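PDB 2G7L: TetR-family transcriptional regulator from Streptomyces coelicolor, which probably binds operator DNA as a dimer through an N-terminal helix-turn-helix and represses transcription, as TetR-family regulators do. Local coordinates for residues R44-L49 with A54-Y59; E65-V70 with A111-V116; G76-T81 with L97-L102; E122-L127 with K151-A156. All coordinates share one frame; numbering follows the deposited sequence. Where two conformers were deposited one is given.

Interaction 1 (R44-L49 with A54-Y59)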
loop_
_atom_site.group_PDB
_atom_site.type_symbol
_atom_site.label_atom_id
_atom_site.label_comp_id
_atom_site.label_asym_id
_atom_site.label_seq_id
_atom_site.Cartn_x
_atom_site.Cartn_y
_atom_site.Cartn_z
ATOM N N ARG A 44 16.622 -16.889 13.744
ATOM C CA ARG A 44 16.441 -18.231 13.175
ATOM C C ARG A 44 17.349 -18.516 11.965
ATOM O O ARG A 44 17.668 -19.658 11.668
ATOM C CB ARG A 44 14.990 -18.498 12.803
ATOM C CG ARG A 44 14.747 -19.855 12.191
ATOM C CD ARG A 44 15.184 -20.997 13.159
ATOM N NE ARG A 44 15.361 -22.206 12.387
ATOM C CZ ARG A 44 14.367 -23.024 12.030
ATOM N NH1 ARG A 44 13.103 -22.788 12.422
ATOM N NH2 ARG A 44 14.647 -24.087 11.284
ATOM N N LEU A 45 17.771 -17.477 11.270
ATOM C CA LEU A 45 18.608 -17.661 10.076
ATOM C C LEU A 45 20.066 -17.809 10.469
ATOM O O LEU A 45 20.754 -18.640 9.910
ATOM C CB LEU A 45 18.420 -16.477 9.109
ATOM C CG LEU A 45 18.486 -16.654 7.606
ATOM C CD1 LEU A 45 17.504 -17.713 7.133
ATOM C CD2 LEU A 45 18.147 -15.280 7.042
ATOM N N ALA A 46 20.511 -16.991 11.432
ATOM C CA ALA A 46 21.854 -17.080 12.046
ATOM C C ALA A 46 22.080 -18.478 12.645
ATOM O O ALA A 46 23.135 -19.105 12.464
ATOM C CB ALA A 46 22.004 -15.998 13.105
ATOM N N GLN A 47 21.056 -18.983 13.310
ATOM C CA GLN A 47 21.088 -20.317 13.867
ATOM C C GLN A 47 21.194 -21.310 12.739
ATOM O O GLN A 47 21.976 -22.235 12.803
ATOM C CB GLN A 47 19.816 -20.579 14.669
ATOM C CG GLN A 47 19.766 -21.920 15.409
ATOM C CD GLN A 47 18.413 -22.624 15.254
ATOM O OE1 GLN A 47 18.313 -23.643 14.543
ATOM N NE2 GLN A 47 17.355 -22.072 15.893
ATOM N N GLU A 48 20.411 -21.124 11.688
ATOM C CA GLU A 48 20.417 -22.071 10.588
ATOM C C GLU A 48 21.770 -22.096 9.853
ATOM O O GLU A 48 22.165 -23.108 9.278
ATOM C CB GLU A 48 19.269 -21.764 9.632
ATOM C CG GLU A 48 18.973 -22.872 8.658
ATOM C CD GLU A 48 18.325 -24.098 9.304
ATOM O OE1 GLU A 48 18.005 -24.088 10.516
ATOM O OE2 GLU A 48 18.116 -25.086 8.566
ATOM N N LEU A 49 22.501 -20.993 9.895
ATOM C CA LEU A 49 23.786 -20.934 9.218
ATOM C C LEU A 49 24.996 -21.131 10.163
ATOM O O LEU A 49 26.145 -20.898 9.754
ATOM C CB LEU A 49 23.902 -19.619 8.446
ATOM C CG LEU A 49 22.831 -19.461 7.356
ATOM C CD1 LEU A 49 22.727 -18.022 6.853
ATOM C CD2 LEU A 49 23.133 -20.390 6.229
ATOM N N ALA A 54 24.867 -10.553 13.739
ATOM C CA ALA A 54 25.787 -9.486 13.289
ATOM C C ALA A 54 26.436 -9.780 11.933
ATOM O O ALA A 54 26.681 -8.876 11.123
ATOM C CB ALA A 54 26.870 -9.224 14.357
ATOM N N SER A 55 26.721 -11.049 11.698
ATOM C CA SER A 55 27.281 -11.497 10.429
ATOM C C SER A 55 26.318 -11.334 9.266
ATOM O O SER A 55 26.719 -10.960 8.184
ATOM C CB SER A 55 27.670 -12.961 10.531
ATOM O OG SER A 55 28.421 -13.156 11.695
ATOM N N LEU A 56 25.049 -11.624 9.505
ATOM C CA LEU A 56 24.033 -11.564 8.468
ATOM C C LEU A 56 23.690 -10.141 8.105
ATOM O O LEU A 56 23.263 -9.890 6.994
ATOM C CB LEU A 56 22.765 -12.270 8.924
ATOM C CG LEU A 56 22.823 -13.699 9.421
ATOM C CD1 LEU A 56 21.421 -14.163 9.655
ATOM C CD2 LEU A 56 23.531 -14.572 8.436
ATOM N N TYR A 57 23.883 -9.216 9.043
ATOM C CA TYR A 57 23.428 -7.823 8.894
ATOM C C TYR A 57 24.238 -7.029 7.912
ATOM O O TYR A 57 23.801 -5.985 7.451
ATOM C CB TYR A 57 23.390 -7.066 10.248
ATOM C CG TYR A 57 22.204 -7.401 11.133
ATOM C CD1 TYR A 57 22.376 -7.679 12.494
ATOM C CD2 TYR A 57 20.930 -7.455 10.611
ATOM C CE1 TYR A 57 21.285 -8.013 13.312
ATOM C CE2 TYR A 57 19.838 -7.770 11.398
ATOM C CZ TYR A 57 20.007 -8.047 12.752
ATOM O OH TYR A 57 18.896 -8.344 13.522
ATOM N N VAL A 58 25.420 -7.510 7.594
ATOM C CA VAL A 58 26.223 -6.876 6.570
ATOM C C VAL A 58 25.641 -7.141 5.169
ATOM O O VAL A 58 25.802 -6.323 4.263
ATOM C CB VAL A 58 27.734 -7.268 6.695
ATOM C CG1 VAL A 58 27.926 -8.356 7.703
ATOM C CG2 VAL A 58 28.351 -7.650 5.347
ATOM N N TYR A 59 24.958 -8.274 5.014
ATOM C CA TYR A 59 24.308 -8.683 3.747
ATOM C C TYR A 59 22.865 -8.187 3.680
ATOM O O TYR A 59 22.485 -7.527 2.721
ATOM C CB TYR A 59 24.400 -10.199 3.559
ATOM C CG TYR A 59 25.832 -10.654 3.568
ATOM C CD1 TYR A 59 26.365 -11.314 4.669
ATOM C CD2 TYR A 59 26.687 -10.380 2.488
ATOM C CE1 TYR A 59 27.687 -11.713 4.704
ATOM C CE2 TYR A 59 28.027 -10.787 2.508
ATOM C CZ TYR A 59 28.518 -11.448 3.623
ATOM O OH TYR A 59 29.849 -11.856 3.685
#
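Leu56 carries this contact alone from its side, spreading its two methyl branches over the end of helix 42-48 and Leu49 just after it. Leu56 CD1 settles on the backbone between Leu45 and Ala46, 3.5 Å from Ala46 N. The same Leu56 CD1 is 3.8 Å from Leu45 CB. The other branch, Leu56 CD2, reaches Leu49 CD1 at 3.9 Å, the two leucine side chains crossing obliquely. In Leu56 the CG stands opposite the carbonyl carbon (chi1 -54°), which carries the fork across to the partner helix. No hydrogen bond spans the two segments, so shape and burial hold them. The small side chain of Ala46 lets the methyl come down close to the main chain, and Leu49, the first residue to leave helical geometry, adds its side chain at the end of the helix. Farther out, on the side of helix 42-48 turned from Leu56, Arg44 NH2 makes a long, weak bond to Glu48 OE1, part of a salt bridge, and a further salt bridge to Glu35. Helices 42-48 and 53-56 correspond to the two helices of the TetR helix-turn-helix, the latter probably the recognition helix. Met42 also touches Leu56, while Leu49 packs on Trp23 and Thr27 of helix 21-35, which precedes both in the chain and completes the three-helix DNA-binding region.

Interaction 2 (E65-V70 with A111-V116)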
loop_
_atom_site.group_PDB
_atom_site.type_symbol
_atom_site.label_atom_id
_atom_site.label_comp_id
_atom_site.label_asym_id
_atom_site.label_seq_id
_atom_site.Cartn_x
_atom_site.Cartn_y
_atom_site.Cartn_z
ATOM N N GLU A 65 14.423 -5.901 4.422
ATOM C CA GLU A 65 15.446 -6.206 3.419
ATOM C C GLU A 65 15.521 -7.698 3.147
ATOM O O GLU A 65 15.703 -8.130 2.002
ATOM C CB GLU A 65 16.826 -5.649 3.780
ATOM C CG GLU A 65 16.956 -4.073 3.682
ATOM C CD GLU A 65 16.679 -3.476 2.275
ATOM O OE1 GLU A 65 16.764 -4.226 1.267
ATOM O OE2 GLU A 65 16.386 -2.245 2.168
ATOM N N LEU A 66 15.323 -8.479 4.202
ATOM C CA LEU A 66 15.333 -9.951 4.118
ATOM C C LEU A 66 14.054 -10.433 3.401
ATOM O O LEU A 66 14.119 -11.308 2.514
ATOM C CB LEU A 66 15.418 -10.572 5.535
ATOM C CG LEU A 66 15.255 -12.101 5.673
ATOM C CD1 LEU A 66 16.508 -12.802 5.019
ATOM C CD2 LEU A 66 15.068 -12.544 7.175
ATOM N N HIS A 67 12.886 -9.884 3.795
ATOM C CA HIS A 67 11.643 -10.243 3.050
ATOM C C HIS A 67 11.757 -9.800 1.606
ATOM O O HIS A 67 11.355 -10.532 0.721
ATOM C CB HIS A 67 10.369 -9.690 3.687
ATOM C CG HIS A 67 10.041 -10.303 5.014
ATOM N ND1 HIS A 67 9.021 -9.836 5.815
ATOM C CD2 HIS A 67 10.615 -11.324 5.693
ATOM C CE1 HIS A 67 8.976 -10.551 6.929
ATOM N NE2 HIS A 67 9.940 -11.451 6.883
ATOM N N ALA A 68 12.335 -8.623 1.376
ATOM C CA ALA A 68 12.514 -8.101 0.001
ATOM C C ALA A 68 13.374 -9.062 -0.889
ATOM O O ALA A 68 12.999 -9.356 -2.048
ATOM C CB ALA A 68 13.105 -6.735 0.013
ATOM N N ALA A 69 14.522 -9.501 -0.371
ATOM C CA ALA A 69 15.377 -10.555 -0.996
ATOM C C ALA A 69 14.603 -11.842 -1.266
ATOM O O ALA A 69 14.709 -12.421 -2.324
ATOM C CB ALA A 69 16.559 -10.845 -0.068
ATOM N N VAL A 70 13.802 -12.295 -0.312
ATOM C CA VAL A 70 12.983 -13.475 -0.566
ATOM C C VAL A 70 11.942 -13.188 -1.634
ATOM O O VAL A 70 11.581 -14.067 -2.443
ATOM C CB VAL A 70 12.271 -13.943 0.717
ATOM C CG1 VAL A 70 11.288 -15.041 0.421
ATOM C CG2 VAL A 70 13.352 -14.407 1.795
ATOM N N ALA A 111 4.166 -8.600 0.120
ATOM C CA ALA A 111 3.548 -7.290 -0.332
ATOM C C ALA A 111 3.633 -6.258 0.799
ATOM O O ALA A 111 4.134 -5.144 0.567
ATOM C CB ALA A 111 2.080 -7.448 -0.798
ATOM N N ARG A 112 3.236 -6.648 2.038
ATOM C CA ARG A 112 3.283 -5.692 3.163
ATOM C C ARG A 112 4.672 -5.174 3.400
ATOM O O ARG A 112 4.891 -3.958 3.611
ATOM C CB ARG A 112 2.726 -6.285 4.453
ATOM C CG ARG A 112 1.228 -6.450 4.435
ATOM C CD ARG A 112 0.721 -7.324 5.589
ATOM N NE ARG A 112 -0.523 -7.925 5.126
ATOM C CZ ARG A 112 -1.303 -8.728 5.833
ATOM N NH1 ARG A 112 -1.020 -9.008 7.095
ATOM N NH2 ARG A 112 -2.408 -9.207 5.304
ATOM N N SER A 113 5.654 -6.068 3.349
ATOM C CA SER A 113 7.028 -5.640 3.589
ATOM C C SER A 113 7.600 -4.891 2.414
ATOM O O SER A 113 8.433 -3.994 2.591
ATOM C CB SER A 113 7.898 -6.864 3.901
ATOM O OG SER A 113 7.453 -7.465 5.100
ATOM N N ALA A 114 7.169 -5.252 1.206
ATOM C CA ALA A 114 7.623 -4.528 -0.032
ATOM C C ALA A 114 7.260 -3.001 -0.016
ATOM O O ALA A 114 8.005 -2.135 -0.519
ATOM C CB ALA A 114 7.085 -5.236 -1.307
ATOM N N LEU A 115 6.205 -2.650 0.706
ATOM C CA LEU A 115 5.954 -1.201 0.929
ATOM C C LEU A 115 6.939 -0.569 1.867
ATOM O O LEU A 115 7.243 0.590 1.734
ATOM C CB LEU A 115 4.503 -0.909 1.370
ATOM C CG LEU A 115 3.445 -1.420 0.393
ATOM C CD1 LEU A 115 2.126 -1.736 1.067
ATOM C CD2 LEU A 115 3.240 -0.548 -0.851
ATOM N N VAL A 116 7.470 -1.325 2.819
ATOM C CA VAL A 116 8.518 -0.803 3.686
ATOM C C VAL A 116 9.879 -0.769 2.971
ATOM O O VAL A 116 10.594 0.251 2.988
ATOM C CB VAL A 116 8.623 -1.652 4.964
ATOM C CG1 VAL A 116 9.612 -1.020 5.941
ATOM C CG2 VAL A 116 7.275 -1.789 5.598
#
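The imidazole of His67 meets Ser113 at its edge: OG lies near the ring plane next to ND1, and Ser113 CB lies in that plane at the same edge. Neither face of the ring is used in the contact. His67 ND1 and Ser113 OG are 2.9 Å apart in a nearly straight hydrogen bond (172°), in which either atom could be the donor. Nearer the backbones, His67 CB and Ser113 CB approach to 3.8 Å. The main chains are close as well, His67 CA and Ser113 CA being 6.5 Å apart. CG of His67 and OG of Ser113 each stand opposite their carbonyl carbon (chi1 -67° and -64°), and the second torsion of His67 then turns ND1 to the serine. Gln109 NE2 also bonds to Ser113 OG, giving the buried hydroxyl a second polar partner. A leucine in place of His67 would probably leave Ser113 OG without its partner across the helices and the two helices held there by packing alone. Nearby, Ala114 rests on Leu71 of helix 63-74, and Leu115 packs against its counterpart Leu115 of the second subunit. The contact thus joins helix 63-74, which links the DNA-binding and C-terminal regions, to helix 108-116 of the C-terminal domain, an interface of the TetR fold through which, in relatives, ligand-induced shifts reach the DNA-binding domain.

Interaction 3 (G76-T81 with L97-L102)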
loop_
_atom_site.group_PDB
_atom_site.type_symbol
_atom_site.label_atom_id
_atom_site.label_comp_id
_atom_site.label_asym_id
_atom_site.label_seq_id
_atom_site.Cartn_x
_atom_site.Cartn_y
_atom_site.Cartn_z
ATOM N N GLY A 76 11.510 -14.493 -9.921
ATOM C CA GLY A 76 12.127 -15.153 -11.062
ATOM C C GLY A 76 11.099 -16.008 -11.795
ATOM O O GLY A 76 11.305 -16.387 -12.963
ATOM N N GLU A 77 9.994 -16.317 -11.126
ATOM C CA GLU A 77 8.948 -17.130 -11.747
ATOM C C GLU A 77 8.148 -16.322 -12.800
ATOM O O GLU A 77 7.881 -16.836 -13.902
ATOM C CB GLU A 77 8.045 -17.810 -10.696
ATOM C CG GLU A 77 6.939 -16.908 -10.088
ATOM C CD GLU A 77 6.267 -17.507 -8.827
ATOM O OE1 GLU A 77 6.821 -17.317 -7.685
ATOM O OE2 GLU A 77 5.161 -18.120 -8.988
ATOM N N VAL A 78 7.802 -15.068 -12.480
ATOM C CA VAL A 78 7.068 -14.180 -13.421
ATOM C C VAL A 78 7.621 -14.073 -14.873
ATOM O O VAL A 78 8.843 -13.980 -15.113
ATOM C CB VAL A 78 6.601 -12.767 -12.782
ATOM C CG1 VAL A 78 7.279 -12.446 -11.467
ATOM C CG2 VAL A 78 6.726 -11.587 -13.774
ATOM N N ASP A 79 6.664 -14.115 -15.812
ATOM C CA ASP A 79 6.885 -14.120 -17.272
ATOM C C ASP A 79 7.130 -12.717 -17.841
ATOM O O ASP A 79 6.193 -11.922 -17.996
ATOM C CB ASP A 79 5.684 -14.758 -18.008
ATOM C CG ASP A 79 4.651 -15.441 -17.054
ATOM O OD1 ASP A 79 3.705 -16.089 -17.588
ATOM O OD2 ASP A 79 4.753 -15.344 -15.798
ATOM N N LEU A 80 8.391 -12.421 -18.136
ATOM C CA LEU A 80 8.803 -11.163 -18.748
ATOM C C LEU A 80 9.021 -11.327 -20.272
ATOM O O LEU A 80 9.763 -10.568 -20.924
ATOM C CB LEU A 80 10.076 -10.661 -18.064
ATOM C CG LEU A 80 10.006 -10.425 -16.549
ATOM C CD1 LEU A 80 11.215 -9.675 -16.162
ATOM C CD2 LEU A 80 8.767 -9.652 -16.149
ATOM N N THR A 81 8.350 -12.341 -20.813
ATOM C CA THR A 81 8.400 -12.735 -22.218
ATOM C C THR A 81 7.041 -12.469 -22.870
ATOM O O THR A 81 6.971 -11.829 -23.935
ATOM C CB THR A 81 8.680 -14.271 -22.347
ATOM O OG1 THR A 81 7.790 -15.013 -21.480
ATOM C CG2 THR A 81 10.138 -14.604 -22.013
ATOM N N LEU A 97 1.902 -7.315 -14.950
ATOM C CA LEU A 97 1.482 -6.739 -13.675
ATOM C C LEU A 97 0.592 -7.702 -12.955
ATOM O O LEU A 97 0.641 -7.787 -11.764
ATOM C CB LEU A 97 0.845 -5.325 -13.865
ATOM C CG LEU A 97 1.954 -4.291 -14.079
ATOM C CD1 LEU A 97 1.395 -3.023 -14.691
ATOM C CD2 LEU A 97 2.677 -3.994 -12.735
ATOM N N THR A 98 -0.175 -8.472 -13.694
ATOM C CA THR A 98 -0.980 -9.548 -13.120
ATOM C C THR A 98 -0.147 -10.669 -12.499
ATOM O O THR A 98 -0.427 -11.106 -11.368
ATOM C CB THR A 98 -1.984 -10.090 -14.186
ATOM O OG1 THR A 98 -2.809 -9.004 -14.575
ATOM C CG2 THR A 98 -2.878 -11.194 -13.668
ATOM N N SER A 99 0.871 -11.145 -13.203
ATOM C CA SER A 99 1.674 -12.204 -12.631
ATOM C C SER A 99 2.497 -11.704 -11.483
ATOM O O SER A 99 2.598 -12.422 -10.511
ATOM C CB SER A 99 2.470 -13.020 -13.679
ATOM O OG SER A 99 3.216 -12.224 -14.566
ATOM N N TYR A 100 3.024 -10.477 -11.526
ATOM C CA TYR A 100 3.584 -9.882 -10.306
ATOM C C TYR A 100 2.589 -9.947 -9.168
ATOM O O TYR A 100 2.889 -10.482 -8.088
ATOM C CB TYR A 100 4.015 -8.461 -10.561
ATOM C CG TYR A 100 4.447 -7.673 -9.345
ATOM C CD1 TYR A 100 5.709 -7.873 -8.778
ATOM C CD2 TYR A 100 3.624 -6.652 -8.791
ATOM C CE1 TYR A 100 6.151 -7.134 -7.682
ATOM C CE2 TYR A 100 4.078 -5.884 -7.703
ATOM C CZ TYR A 100 5.336 -6.141 -7.152
ATOM O OH TYR A 100 5.816 -5.423 -6.087
ATOM N N THR A 101 1.367 -9.468 -9.414
ATOM C CA THR A 101 0.305 -9.441 -8.405
ATOM C C THR A 101 -0.042 -10.838 -7.849
ATOM O O THR A 101 -0.254 -10.992 -6.657
ATOM C CB THR A 101 -0.990 -8.746 -8.954
ATOM O OG1 THR A 101 -0.674 -7.403 -9.327
ATOM C CG2 THR A 101 -2.057 -8.674 -7.887
ATOM N N LEU A 102 -0.108 -11.829 -8.731
ATOM C CA LEU A 102 -0.390 -13.203 -8.322
ATOM C C LEU A 102 0.719 -13.773 -7.430
ATOM O O LEU A 102 0.422 -14.506 -6.518
ATOM C CB LEU A 102 -0.580 -14.090 -9.562
ATOM C CG LEU A 102 -1.945 -13.866 -10.237
ATOM C CD1 LEU A 102 -1.908 -14.364 -11.667
ATOM C CD2 LEU A 102 -3.118 -14.467 -9.452
#
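Ser99 turns its OG into the position between the backbone N and the carbonyl carbon (chi1 51°), and this puts the oxygen beside Val78 and Asp79. The contact belongs to the all-helical C-terminal domain of the TetR fold, where the loop after helix 63-74 runs along helix 89-106. Val78 CA and Ser99 CA come within 5.8 Å, a close approach that the small serine permits. Val78 places CG2 3.7 Å from Ser99 OG, so a methyl lies against the hydroxyl, and Val78 CB is 4.4 Å from Tyr100 N. Asp79 comes from the more solvent-exposed side, with Asp79 OD2 3.7 Å from Ser99 OG; at that length the pair is proximity and not a hydrogen bond. The hydroxyl nevertheless has weak, possibly alternative hydrogen bonds within its own helix, to the carbonyls of Ala95 and Val96. Loop and helix are therefore held here by van der Waals contact. Tyr100 leads its ring away from the loop, packs on Leu127 and Leu153, and hydrogen-bonds through OH to Thr157 of helix 142-161. Leu80 of the loop turns instead to helix 122-136, touching Arg126, Leu127 and Arg130. On the face of helix 89-106 turned from the loop, Leu97 O takes two bonds from Thr101, which approach from opposite faces of the carbonyl plane: one from N at 3.0 Å and one from OG1 at 2.8 Å.

Interaction 4 (E122-L127 with K151-A156)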
loop_
_atom_site.group_PDB
_atom_site.type_symbol
_atom_site.label_atom_id
_atom_site.label_comp_id
_atom_site.label_asym_id
_atom_site.label_seq_id
_atom_site.Cartn_x
_atom_site.Cartn_y
_atom_site.Cartn_z
ATOM N N GLU A 122 18.193 -8.966 -8.900
ATOM C CA GLU A 122 18.144 -9.039 -10.364
ATOM C C GLU A 122 16.755 -9.203 -10.969
ATOM O O GLU A 122 16.468 -8.648 -12.039
ATOM C CB GLU A 122 19.089 -10.125 -10.951
ATOM C CG GLU A 122 19.369 -9.877 -12.469
ATOM C CD GLU A 122 19.524 -8.358 -12.832
ATOM O OE1 GLU A 122 20.546 -7.735 -12.433
ATOM O OE2 GLU A 122 18.631 -7.792 -13.531
ATOM N N ASN A 123 15.924 -9.993 -10.309
ATOM C CA ASN A 123 14.610 -10.301 -10.811
ATOM C C ASN A 123 13.682 -9.060 -10.781
ATOM O O ASN A 123 12.814 -8.906 -11.654
ATOM C CB ASN A 123 14.011 -11.443 -10.014
ATOM C CG ASN A 123 14.744 -12.798 -10.265
ATOM O OD1 ASN A 123 15.113 -13.101 -11.395
ATOM N ND2 ASN A 123 14.880 -13.619 -9.223
ATOM N N TYR A 124 13.892 -8.185 -9.793
ATOM C CA TYR A 124 13.056 -7.009 -9.607
ATOM C C TYR A 124 13.514 -5.988 -10.613
ATOM O O TYR A 124 12.683 -5.390 -11.300
ATOM C CB TYR A 124 13.118 -6.424 -8.175
ATOM C CG TYR A 124 12.065 -5.315 -7.919
ATOM C CD1 TYR A 124 10.718 -5.632 -7.796
ATOM C CD2 TYR A 124 12.424 -3.992 -7.803
ATOM C CE1 TYR A 124 9.727 -4.628 -7.554
ATOM C CE2 TYR A 124 11.445 -2.973 -7.555
ATOM C CZ TYR A 124 10.096 -3.320 -7.442
ATOM O OH TYR A 124 9.080 -2.361 -7.190
ATOM N N LEU A 125 14.826 -5.783 -10.706
ATOM C CA LEU A 125 15.383 -4.948 -11.771
ATOM C C LEU A 125 14.942 -5.400 -13.189
ATOM O O LEU A 125 14.754 -4.560 -14.064
ATOM C CB LEU A 125 16.925 -4.901 -11.659
ATOM C CG LEU A 125 17.472 -3.662 -10.939
ATOM C CD1 LEU A 125 16.808 -3.496 -9.564
ATOM C CD2 LEU A 125 18.979 -3.823 -10.811
ATOM N N ARG A 126 14.771 -6.705 -13.397
ATOM C CA ARG A 126 14.235 -7.215 -14.652
ATOM C C ARG A 126 12.739 -6.956 -14.861
ATOM O O ARG A 126 12.300 -6.653 -15.986
ATOM C CB ARG A 126 14.513 -8.723 -14.834
ATOM C CG ARG A 126 15.979 -9.009 -15.354
ATOM C CD ARG A 126 16.192 -10.523 -15.592
ATOM N NE ARG A 126 15.264 -11.339 -14.799
ATOM C CZ ARG A 126 14.297 -12.124 -15.292
ATOM N NH1 ARG A 126 14.121 -12.220 -16.619
ATOM N NH2 ARG A 126 13.498 -12.812 -14.446
ATOM N N LEU A 127 11.954 -7.174 -13.799
ATOM C CA LEU A 127 10.566 -6.706 -13.771
ATOM C C LEU A 127 10.481 -5.245 -14.076
ATOM O O LEU A 127 9.737 -4.882 -14.951
ATOM C CB LEU A 127 9.900 -6.973 -12.427
ATOM C CG LEU A 127 8.432 -6.509 -12.302
ATOM C CD1 LEU A 127 7.491 -7.510 -12.983
ATOM C CD2 LEU A 127 8.148 -6.489 -10.785
ATOM N N LYS A 151 4.107 3.769 -9.684
ATOM C CA LYS A 151 2.686 3.769 -9.323
ATOM C C LYS A 151 1.986 2.501 -9.669
ATOM O O LYS A 151 1.198 2.019 -8.873
ATOM C CB LYS A 151 1.938 4.963 -9.982
ATOM C CG LYS A 151 2.136 6.230 -9.142
ATOM C CD LYS A 151 3.107 7.272 -9.707
ATOM C CE LYS A 151 4.016 8.071 -8.586
ATOM N NZ LYS A 151 5.486 7.589 -8.793
ATOM N N LEU A 152 2.224 1.947 -10.868
ATOM C CA LEU A 152 1.645 0.608 -11.214
ATOM C C LEU A 152 2.132 -0.523 -10.280
ATOM O O LEU A 152 1.393 -1.440 -9.910
ATOM C CB LEU A 152 1.988 0.268 -12.658
ATOM C CG LEU A 152 1.296 1.015 -13.790
ATOM C CD1 LEU A 152 2.118 0.882 -15.058
ATOM C CD2 LEU A 152 -0.233 0.552 -13.901
ATOM N N LEU A 153 3.388 -0.444 -9.856
ATOM C CA LEU A 153 3.912 -1.480 -8.954
ATOM C C LEU A 153 3.353 -1.292 -7.538
ATOM O O LEU A 153 2.914 -2.268 -6.897
ATOM C CB LEU A 153 5.474 -1.476 -8.958
ATOM C CG LEU A 153 6.115 -2.101 -10.240
ATOM C CD1 LEU A 153 7.625 -1.889 -10.344
ATOM C CD2 LEU A 153 5.745 -3.539 -10.352
ATOM N N GLN A 154 3.423 -0.053 -7.050
ATOM C CA GLN A 154 2.903 0.255 -5.716
ATOM C C GLN A 154 1.429 -0.113 -5.574
ATOM O O GLN A 154 1.003 -0.545 -4.545
ATOM C CB GLN A 154 3.065 1.718 -5.378
ATOM C CG GLN A 154 2.799 1.962 -3.855
ATOM C CD GLN A 154 2.592 3.385 -3.594
ATOM O OE1 GLN A 154 3.511 4.092 -3.241
ATOM N NE2 GLN A 154 1.380 3.857 -3.850
ATOM N N ASP A 155 0.664 0.075 -6.627
ATOM C CA ASP A 155 -0.776 -0.198 -6.640
ATOM C C ASP A 155 -1.050 -1.698 -6.504
ATOM O O ASP A 155 -1.930 -2.104 -5.719
ATOM C CB ASP A 155 -1.363 0.368 -7.938
ATOM C CG ASP A 155 -2.838 -0.046 -8.170
ATOM O OD1 ASP A 155 -3.708 0.309 -7.304
ATOM O OD2 ASP A 155 -3.104 -0.709 -9.213
ATOM N N ALA A 156 -0.325 -2.540 -7.250
ATOM C CA ALA A 156 -0.527 -3.985 -7.127
ATOM C C ALA A 156 -0.110 -4.453 -5.742
ATOM O O ALA A 156 -0.799 -5.236 -5.088
ATOM C CB ALA A 156 0.272 -4.762 -8.234
#
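Leu153 is the residue of 151-156 that meets Tyr124 and Leu127 of helix 122-136. Before it in sequence, Lys151 and Leu152 point to other partners: Lys151 lies against Trp212 of the second subunit, and Leu152 packs on Leu217, Val218 and Ile221 of helix 206-223. Leu153 itself keeps CG opposite the carbonyl carbon (chi1 -75°), which directs both methyls at the other helix. Leu153 CD1 meets the phenol end of Tyr124, 3.5 Å from OH and 4.1 Å from CZ, at an oblique angle to the ring; the two side chains run head-on toward one another. Leu153 CD2 touches Leu127 CD2 at 3.8 Å, the leucine branches passing alongside and pointing opposite ways. With CG of Tyr124 anti to the backbone N (chi1 -171°), the ring extends toward the other helix and brings OH to the methyl of Leu153. The backbones stay well apart, Leu127 CA and Leu153 CA being 9.7 Å from each other, so long side chains span the gap. Next along the chain, Gln154 and Asp155 pack against the second subunit, while Ala156 rests on Thr101 of helix 89-106. Leu127 also touches Val96 of that helix, tying three helices together. The contact is buried, largely apolar packing in which a methyl lies against the phenol oxygen without a hydrogen bond, and its hold depends on shape and on exclusion of water, not on bond direction.

Overall arrangement
Along the chain, interaction 1 comes first, within the DNA-binding region; interaction 2 then spans from helix 63-74 to helix 108-116, with interaction 3 falling in the sequence between its two halves, and interaction 4 comes last. The centres of interactions 1 and 2 lie about 17 Å apart, yet they touch where Leu45 CD2 meets Leu66 CD1 at 3.6 Å. Interactions 3 and 4, with centres about 9 Å apart, share packing through Leu80, Tyr100 and Leu127, and interaction 4 also meets interaction 2, through Leu115 and Gln154. A continuous path of packing therefore runs from the helix-turn-helix to the C-terminal core, where interactions 2 and 4 both border the second subunit.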